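Local coordinates for protein beta-xylosidase (Uncultured organism, PDB 4MLG) that probably hydrolyses xylo-oligosaccharides, releasing xylose from their non-reducing ends, as a calcium-containing beta-propeller glycoside hydrolase of family 43, at residues Pro100-Asp103 against Gln104-Phe108. Residues are numbered along the deposited sequence; the frame is centred on the assembly and turned at random.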
loop_
_atom_site.group_PDB
_atom_site.type_symbol
_atom_site.label_atom_id
_atom_site.label_comp_id
_atom_site.label_asym_id
_atom_site.label_seq_id
_atom_site.Cartn_x
_atom_site.Cartn_y
_atom_site.Cartn_z
ATOM N N PRO A 100 12.998 -4.818 -1.870
ATOM C CA PRO A 100 12.146 -3.875 -1.147
ATOM C C PRO A 100 12.202 -2.503 -1.809
ATOM O O PRO A 100 13.256 -2.097 -2.299
ATOM C CB PRO A 100 12.792 -3.827 0.235
ATOM C CG PRO A 100 14.232 -4.062 -0.029
ATOM C CD PRO A 100 14.318 -4.967 -1.234
ATOM N N LEU A 101 11.074 -1.803 -1.830
ATOM C CA LEU A 101 10.994 -0.510 -2.498
ATOM C C LEU A 101 9.720 0.207 -2.084
ATOM O O LEU A 101 8.632 -0.367 -2.135
ATOM C CB LEU A 101 11.011 -0.695 -4.018
ATOM C CG LEU A 101 11.019 0.554 -4.901
ATOM C CD1 LEU A 101 12.390 1.208 -4.906
ATOM C CD2 LEU A 101 10.592 0.199 -6.313
ATOM N N LYS A 102 9.857 1.458 -1.659
ATOM C CA LYS A 102 8.689 2.270 -1.358
ATOM C C LYS A 102 7.916 2.484 -2.648
ATOM O O LYS A 102 8.503 2.799 -3.682
ATOM C CB LYS A 102 9.097 3.616 -0.758
ATOM C CG LYS A 102 9.711 3.537 0.633
ATOM C CD LYS A 102 9.948 4.934 1.188
ATOM C CE LYS A 102 10.486 4.905 2.609
ATOM N NZ LYS A 102 10.723 6.286 3.113
ATOM N N ASP A 103 6.601 2.297 -2.595
ATOM C CA ASP A 103 5.764 2.544 -3.761
ATOM C C ASP A 103 5.592 4.044 -3.981
ATOM O O ASP A 103 6.281 4.856 -3.364
ATOM C CB ASP A 103 4.404 1.853 -3.623
ATOM C CG ASP A 103 3.702 2.187 -2.318
ATOM O OD1 ASP A 103 4.003 3.239 -1.718
ATOM O OD2 ASP A 103 2.837 1.393 -1.892
ATOM N N GLN A 104 4.659 4.414 -4.847
ATOM C CA GLN A 104 4.433 5.822 -5.144
ATOM C C GLN A 104 3.666 6.520 -4.022
ATOM O O GLN A 104 3.330 7.700 -4.125
ATOM C CB GLN A 104 3.728 5.968 -6.492
ATOM C CG GLN A 104 4.562 5.430 -7.643
ATOM C CD GLN A 104 3.782 5.311 -8.931
ATOM O OE1 GLN A 104 2.672 5.827 -9.051
ATOM N NE2 GLN A 104 4.362 4.623 -9.909
ATOM N N ASN A 105 3.403 5.783 -2.948
ATOM C CA ASN A 105 2.800 6.345 -1.749
ATOM C C ASN A 105 3.783 6.319 -0.580
ATOM O O ASN A 105 3.386 6.454 0.579
ATOM C CB ASN A 105 1.528 5.580 -1.381
ATOM C CG ASN A 105 0.468 5.654 -2.462
ATOM O OD1 ASN A 105 0.088 4.639 -3.046
ATOM N ND2 ASN A 105 -0.020 6.860 -2.728
ATOM N N ASP A 106 5.062 6.141 -0.901
ATOM C CA ASP A 106 6.129 6.022 0.095
ATOM C C ASP A 106 5.884 4.914 1.121
ATOM O O ASP A 106 6.308 5.017 2.271
ATOM C CB ASP A 106 6.394 7.359 0.800
ATOM C CG ASP A 106 7.490 8.169 0.129
ATOM O OD1 ASP A 106 8.259 7.591 -0.668
ATOM O OD2 ASP A 106 7.593 9.383 0.411
ATOM N N ILE A 107 5.197 3.858 0.698
ATOM C CA ILE A 107 4.989 2.694 1.550
ATOM C C ILE A 107 5.860 1.544 1.057
ATOM O O ILE A 107 5.805 1.181 -0.120
ATOM C CB ILE A 107 3.514 2.253 1.556
ATOM C CG1 ILE A 107 2.613 3.414 1.979
ATOM C CG2 ILE A 107 3.315 1.062 2.478
ATOM C CD1 ILE A 107 1.138 3.067 2.014
ATOM N N PHE A 108 6.667 0.978 1.950
ATOM C CA PHE A 108 7.579 -0.092 1.559
ATOM C C PHE A 108 6.837 -1.348 1.117
ATOM O O PHE A 108 6.037 -1.910 1.864
ATOM C CB PHE A 108 8.578 -0.417 2.675
ATOM C CG PHE A 108 9.957 0.132 2.429
ATOM C CD1 PHE A 108 10.721 -0.330 1.366
ATOM C CD2 PHE A 108 10.491 1.108 3.255
ATOM C CE1 PHE A 108 11.988 0.175 1.131
ATOM C CE2 PHE A 108 11.758 1.615 3.026
ATOM C CZ PHE A 108 12.506 1.148 1.962
HETATM O O HOH W 1 7.420 7.347 -3.207
#
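Asp103 and Ile107 close a tight hairpin end in which one carboxylate oxygen gathers two backbone amides, a worked example of how an aspartate can organise a reversing chain. Its OD1 accepts the amide of Ile107 (N to OD1 2.8 Å) and that of Asn105 (N to OD1 2.9 Å), and the two donors arrive from opposite faces of the carboxylate plane. The torsion that allows this sets Asp103 CG between its own N and carbonyl carbon (chi1 52°), which brings OD1 within reach of both amides. Were this residue an alanine, the shared acceptor would be gone, and the amides of Asn105 and Ile107 would probably be left without their mate and the turn less firmly fixed. The backbone adds a nearly straight bond from Asp103 N to Ile107 O (2.8 Å, 166° at the hydrogen). Asp103 to Asp106 is a type I beta turn, its Asp106 N to Asp103 O bond (3.0 Å) more bent, at 144°. This is the connection between strands 94-102 and 108-115, neighbours in one antiparallel sheet of the five-bladed beta-propeller expected of family 43. Beside the turn, Lys102 and Phe108 form a non-hydrogen-bonded antiparallel pair with both side chains on the same face. With CG beside its backbone N, Lys102 lays that methylene over the centre of the Phe108 ring, 3.6 Å from the centroid, a CH-pi contact, while Pro100 C and Leu101 N border the ring's edge; Trp84 also meets this ring. The more solvent-facing side holds partly exposed Gln104 and Asp106; here a water bridges Asp103 O and Asp106 OD1, donating to both. Arg81 forms a salt bridge with that same OD1. Gly131 of the second subunit accepts a hydrogen bond from Asn105 ND2, so the turn lies against that subunit.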